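Local coordinates for protein acetyltransferase of GNAT family (Staphylococcus aureus subsp. aureus Mu50, PDB 3D8P) that probably transfers an acetyl group from acetyl-coenzyme A to an acceptor, as GNAT-family enzymes do, at residues E19-I24 / K83-K88; Q54-I59 / G67-I72. All coordinates share one frame; numbering follows the deposited sequence.

Interaction 1: E19-I24 / K83-K88; sequences EFILSI and KMFVDK. With EDO (1,2-ethanediol), chain G; EDO (1,2-ethanediol), chain F; ACT (acetate ion), chain E.
The carbonyl oxygen F20 O is gripped twice within its own helix: S23 OG donates to it at 3.0 Å, tilted off the carbonyl plane, and I24 N adds a weak bond. The F20 ring, with CG anti to the backbone N (chi1 176°), reaches from here to the strand. Its CE2 touches F85 CB at 3.7 Å, while D87 N, 3.7 Å from F20 CZ, meets the edge of the ring near its plane. Across one F20 face, offset toward the rim, lies I24 CD1.

F85 turns toward the helix, its side chain crossing I21 at about a right angle and running past I24 in the opposite direction. I21 CG2 packs on F85 CE2 at 3.7 Å, and I24 CG2 on F85 CD1 at 3.6 Å. Branching at CB gives each isoleucine a second arm, whose CD1 reaches K83 CB from I21 and F85 CB and V86 O from I24. In GNAT proteins this strand, crossed by the first helix, leads into the loop that binds the cofactor pyrophosphate. On it, M84 N donates almost straight (169°) to one ethanediol O2 at 2.9 Å, M84 O accepts from a second ethanediol, and V86 N reaches acetate OXT at 3.3 Å. These small molecules, probably from the crystallisation liquor, are placed consistently with the family's cofactor cleft. K83 NZ hydrogen-bonds Q38 OE1 in a loop.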
# COMPACT_ATOMS: atom_id res chain seq x y z
N GLU A 19 0.61 8.83 -12.05
CA GLU A 19 1.58 8.42 -13.09
C GLU A 19 2.63 7.42 -12.61
O GLU A 19 3.05 6.54 -13.37
CB GLU A 19 2.30 9.61 -13.68
CG GLU A 19 3.21 9.23 -14.85
N PHE A 20 3.05 7.56 -11.35
CA PHE A 20 4.00 6.64 -10.71
C PHE A 20 3.43 5.24 -10.60
O PHE A 20 4.02 4.27 -11.04
CB PHE A 20 4.38 7.17 -9.31
CG PHE A 20 5.28 6.27 -8.51
CD1 PHE A 20 6.65 6.27 -8.72
CD2 PHE A 20 4.76 5.44 -7.54
CE1 PHE A 20 7.46 5.46 -7.97
CE2 PHE A 20 5.58 4.62 -6.79
CZ PHE A 20 6.93 4.64 -7.00
N ILE A 21 2.26 5.12 -9.99
CA ILE A 21 1.63 3.83 -9.82
C ILE A 21 1.33 3.19 -11.20
O ILE A 21 1.73 2.05 -11.46
CB ILE A 21 0.36 3.99 -8.93
CG1 ILE A 21 0.80 4.33 -7.50
CG2 ILE A 21 -0.46 2.73 -8.95
CD1 ILE A 21 -0.32 4.44 -6.44
N LEU A 22 0.69 3.93 -12.10
CA LEU A 22 0.34 3.44 -13.42
C LEU A 22 1.53 2.99 -14.28
O LEU A 22 1.39 2.03 -15.04
CB LEU A 22 -0.45 4.50 -14.21
CG LEU A 22 -1.92 4.74 -13.85
CD1 LEU A 22 -2.48 5.96 -14.65
CD2 LEU A 22 -2.74 3.49 -14.09
N SER A 23 2.66 3.69 -14.21
CA SER A 23 3.85 3.29 -14.98
C SER A 23 4.38 1.94 -14.50
O SER A 23 4.72 1.09 -15.32
CB SER A 23 4.97 4.35 -14.93
OG SER A 23 5.55 4.42 -13.62
N ILE A 24 4.43 1.74 -13.19
CA ILE A 24 4.84 0.45 -12.61
C ILE A 24 3.86 -0.68 -12.99
O ILE A 24 4.28 -1.74 -13.48
CB ILE A 24 4.97 0.55 -11.05
CG1 ILE A 24 6.08 1.54 -10.66
CG2 ILE A 24 5.25 -0.84 -10.43
CD1 ILE A 24 6.19 1.77 -9.15
N LYS A 83 -1.96 -0.13 -2.43
CA LYS A 83 -1.07 0.66 -3.30
C LYS A 83 0.35 0.79 -2.78
O LYS A 83 0.87 1.91 -2.69
CB LYS A 83 -1.67 2.06 -3.53
CG LYS A 83 -3.13 2.10 -3.97
CD LYS A 83 -3.41 1.45 -5.32
CE LYS A 83 -4.91 1.49 -5.62
NZ LYS A 83 -5.34 0.63 -6.74
N MSE A 84 0.97 -0.33 -2.42
CA MSE A 84 2.37 -0.33 -2.05
C MSE A 84 3.25 -0.53 -3.29
O MSE A 84 3.13 -1.53 -3.99
CB MSE A 84 2.71 -1.36 -0.99
CG MSE A 84 4.14 -1.13 -0.50
SE MSE A 84 4.66 -2.37 0.85
CE MSE A 84 6.29 -1.49 1.28
N PHE A 85 4.08 0.45 -3.57
CA PHE A 85 4.93 0.48 -4.76
C PHE A 85 6.25 1.16 -4.42
O PHE A 85 6.28 2.06 -3.60
CB PHE A 85 4.26 1.25 -5.89
CG PHE A 85 3.10 0.55 -6.48
CD1 PHE A 85 3.28 -0.42 -7.46
CD2 PHE A 85 1.82 0.86 -6.08
CE1 PHE A 85 2.19 -1.09 -8.02
CE2 PHE A 85 0.72 0.17 -6.62
CZ PHE A 85 0.93 -0.80 -7.59
N VAL A 86 7.33 0.71 -5.06
CA VAL A 86 8.66 1.25 -4.86
C VAL A 86 9.31 1.34 -6.21
O VAL A 86 9.25 0.41 -6.99
CB VAL A 86 9.52 0.39 -3.90
CG1 VAL A 86 10.99 0.91 -3.83
CG2 VAL A 86 8.89 0.35 -2.51
N ASP A 87 9.91 2.48 -6.50
CA ASP A 87 10.62 2.69 -7.75
C ASP A 87 11.65 1.55 -7.94
O ASP A 87 12.34 1.17 -6.99
CB ASP A 87 11.28 4.06 -7.71
CG ASP A 87 11.81 4.48 -9.05
OD1 ASP A 87 12.73 3.81 -9.56
OD2 ASP A 87 11.33 5.51 -9.58
N LYS A 88 11.72 1.01 -9.16
CA LYS A 88 12.65 -0.09 -9.50
C LYS A 88 14.09 0.30 -9.20
O LYS A 88 14.85 -0.48 -8.64
CB LYS A 88 12.51 -0.51 -10.98
C1 EDO G . -1.50 -4.56 -1.15
O1 EDO G . -2.15 -4.55 -2.41
C2 EDO G . -0.57 -3.38 -1.01
O2 EDO G . -0.19 -3.00 -2.33
C1 EDO F . 1.77 -4.08 -5.34
O1 EDO F . 0.96 -3.14 -4.62
C2 EDO F . 2.32 -5.15 -4.41
O2 EDO F . 1.26 -5.99 -3.92
C ACT E . 6.17 -3.25 -6.55
O ACT E . 6.01 -4.44 -6.17
OXT ACT E . 6.69 -2.41 -5.77
CH3 ACT E . 5.75 -2.83 -7.92

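Interaction 2: Q54-I59 / G67-I72; sequences QFWLAI and GTIGLI
Q54 CG anti to its carbonyl carbon (chi1 -61°) and L71 CG anti to its backbone N (chi1 -171°) lay the two side chains side by side across an antiparallel beta hairpin, part of the N-terminal half of the GNAT sheet. W56 and I69 share this sheet face. From there the indole W56 NE1 donates to Q54 OE1 at 2.9 Å, nearly straight at 174°, in the ring plane and on a lone pair of the amide. That bond fixes the rotation of the amide, whose other end, Q54 NE2, lies tight against L71 CD2 at 3.3 Å.

Three hydrogen-bonded pairs, Q54 with L71, W56 with I69 and A58 with G67, each contribute two backbone bonds. W56 N to I69 O, at 3.0 Å, runs nearly along the C=O axis. The indole also meets I69 edge-on, CG2 lying in the ring plane, and I69 CG2 touches W56 CB at 3.9 Å. On the same face helix 95-109 covers the hairpin, and its K102 makes a cation-pi contact with W56.

The other face carries F55, L57 and T68, against helix 14-28. F55 swings its ring over the neighbouring strand: I69 O and G70 N lie above one face, offset toward the rim, and F55 CD2 comes within 3.6 Å of G70 CA. With no side chain, G70 gives the phenyl room to lie that close. A58 and G67, both small, pair at the turn end, where A58 N approaches G67 O at 2.9 Å from above the carbonyl plane. On the F55 face, L57 CD2 sits in the plane of the F55 ring, at its edge, and also touches T68 CG2 at 3.9 Å.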
# COMPACT_ATOMS: atom_id res chain seq x y z
N GLN A 54 -4.49 5.83 6.10
CA GLN A 54 -3.17 6.41 5.93
C GLN A 54 -2.75 6.40 4.47
O GLN A 54 -3.17 5.56 3.70
CB GLN A 54 -2.12 5.60 6.69
CG GLN A 54 -2.30 5.51 8.21
CD GLN A 54 -1.43 4.43 8.83
OE1 GLN A 54 -0.24 4.37 8.58
NE2 GLN A 54 -2.03 3.56 9.64
N PHE A 55 -1.94 7.36 4.08
CA PHE A 55 -1.27 7.30 2.80
C PHE A 55 0.05 8.08 2.93
O PHE A 55 0.07 9.29 3.20
CB PHE A 55 -2.15 7.79 1.63
CG PHE A 55 -1.78 7.15 0.34
CD1 PHE A 55 -0.56 7.46 -0.27
CD2 PHE A 55 -2.58 6.19 -0.23
CE1 PHE A 55 -0.18 6.86 -1.44
CE2 PHE A 55 -2.21 5.58 -1.41
CZ PHE A 55 -1.01 5.91 -2.02
N TRP A 56 1.14 7.33 2.78
CA TRP A 56 2.50 7.84 2.95
C TRP A 56 3.27 7.76 1.64
O TRP A 56 3.04 6.86 0.81
CB TRP A 56 3.25 7.04 4.02
CG TRP A 56 2.55 6.97 5.35
CD1 TRP A 56 1.87 5.90 5.87
CD2 TRP A 56 2.47 8.01 6.35
NE1 TRP A 56 1.37 6.20 7.10
CE2 TRP A 56 1.72 7.49 7.43
CE3 TRP A 56 2.97 9.32 6.43
CZ2 TRP A 56 1.46 8.23 8.58
CZ3 TRP A 56 2.71 10.05 7.56
CH2 TRP A 56 1.94 9.51 8.63
N LEU A 57 4.16 8.72 1.45
CA LEU A 57 5.03 8.76 0.29
C LEU A 57 6.47 8.72 0.74
O LEU A 57 6.85 9.44 1.66
CB LEU A 57 4.83 10.05 -0.51
CG LEU A 57 3.41 10.37 -0.93
CD1 LEU A 57 3.36 11.70 -1.64
CD2 LEU A 57 2.83 9.25 -1.80
N ALA A 58 7.27 7.89 0.08
CA ALA A 58 8.71 7.93 0.23
C ALA A 58 9.16 8.87 -0.87
O ALA A 58 8.78 8.68 -2.05
CB ALA A 58 9.31 6.56 0.07
N ILE A 59 9.94 9.89 -0.50
CA ILE A 59 10.38 10.89 -1.43
C ILE A 59 11.90 11.07 -1.38
O ILE A 59 12.53 10.88 -0.35
CB ILE A 59 9.63 12.25 -1.19
CG1 ILE A 59 9.96 12.83 0.19
CG2 ILE A 59 8.10 12.07 -1.35
CD1 ILE A 59 9.49 14.29 0.40
N GLY A 67 8.31 5.92 -3.60
CA GLY A 67 7.55 4.86 -3.02
C GLY A 67 6.21 5.33 -2.45
O GLY A 67 6.02 6.52 -2.11
N THR A 68 5.28 4.38 -2.33
CA THR A 68 3.95 4.68 -1.83
C THR A 68 3.43 3.56 -0.95
O THR A 68 3.85 2.39 -1.09
CB THR A 68 2.91 4.90 -3.01
OG1 THR A 68 2.78 3.69 -3.76
CG2 THR A 68 3.34 6.05 -3.95
N ILE A 69 2.50 3.90 -0.07
CA ILE A 69 1.82 2.88 0.74
C ILE A 69 0.55 3.48 1.30
O ILE A 69 0.57 4.57 1.84
CB ILE A 69 2.73 2.31 1.89
CG1 ILE A 69 2.27 0.93 2.34
CG2 ILE A 69 2.79 3.28 3.08
CD1 ILE A 69 3.20 0.30 3.38
N GLY A 70 -0.55 2.77 1.16
CA GLY A 70 -1.84 3.17 1.68
C GLY A 70 -2.40 2.16 2.68
O GLY A 70 -2.02 0.99 2.68
N LEU A 71 -3.30 2.63 3.53
CA LEU A 71 -4.00 1.77 4.46
C LEU A 71 -5.43 2.24 4.58
O LEU A 71 -5.69 3.45 4.78
CB LEU A 71 -3.37 1.81 5.86
CG LEU A 71 -3.91 0.78 6.87
CD1 LEU A 71 -3.13 -0.53 6.84
CD2 LEU A 71 -3.96 1.30 8.27
N ILE A 72 -6.36 1.29 4.46
CA ILE A 72 -7.75 1.59 4.81
C ILE A 72 -8.13 0.88 6.11
O ILE A 72 -7.68 -0.22 6.41
CB ILE A 72 -8.81 1.30 3.69
CG1 ILE A 72 -8.80 -0.15 3.27
CG2 ILE A 72 -8.57 2.23 2.47
CD1 ILE A 72 -10.05 -0.60 2.48

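Overall arrangement
From the N terminus, edge strand 5-8 leads into helix 14-28, the first helix, and interaction 1 later closes a long loop by bringing residues 83-88 under it. Interaction 2 is nested inside that loop: strand 54-59 turns back through a short connection into 67-72, and strand 78-86 then follows. The strands of the two contacts are neighbours in one sheet, where T68 N probably bonds F85 O at 2.8 Å and T68 OG1 probably bonds K83 O. F20 CE2 also touches T68 CG2, extending the helix cover from interaction 1 onto the hairpin. Together they tie the first helix to the N-terminal half of the sheet, whose far face carries helix 95-109.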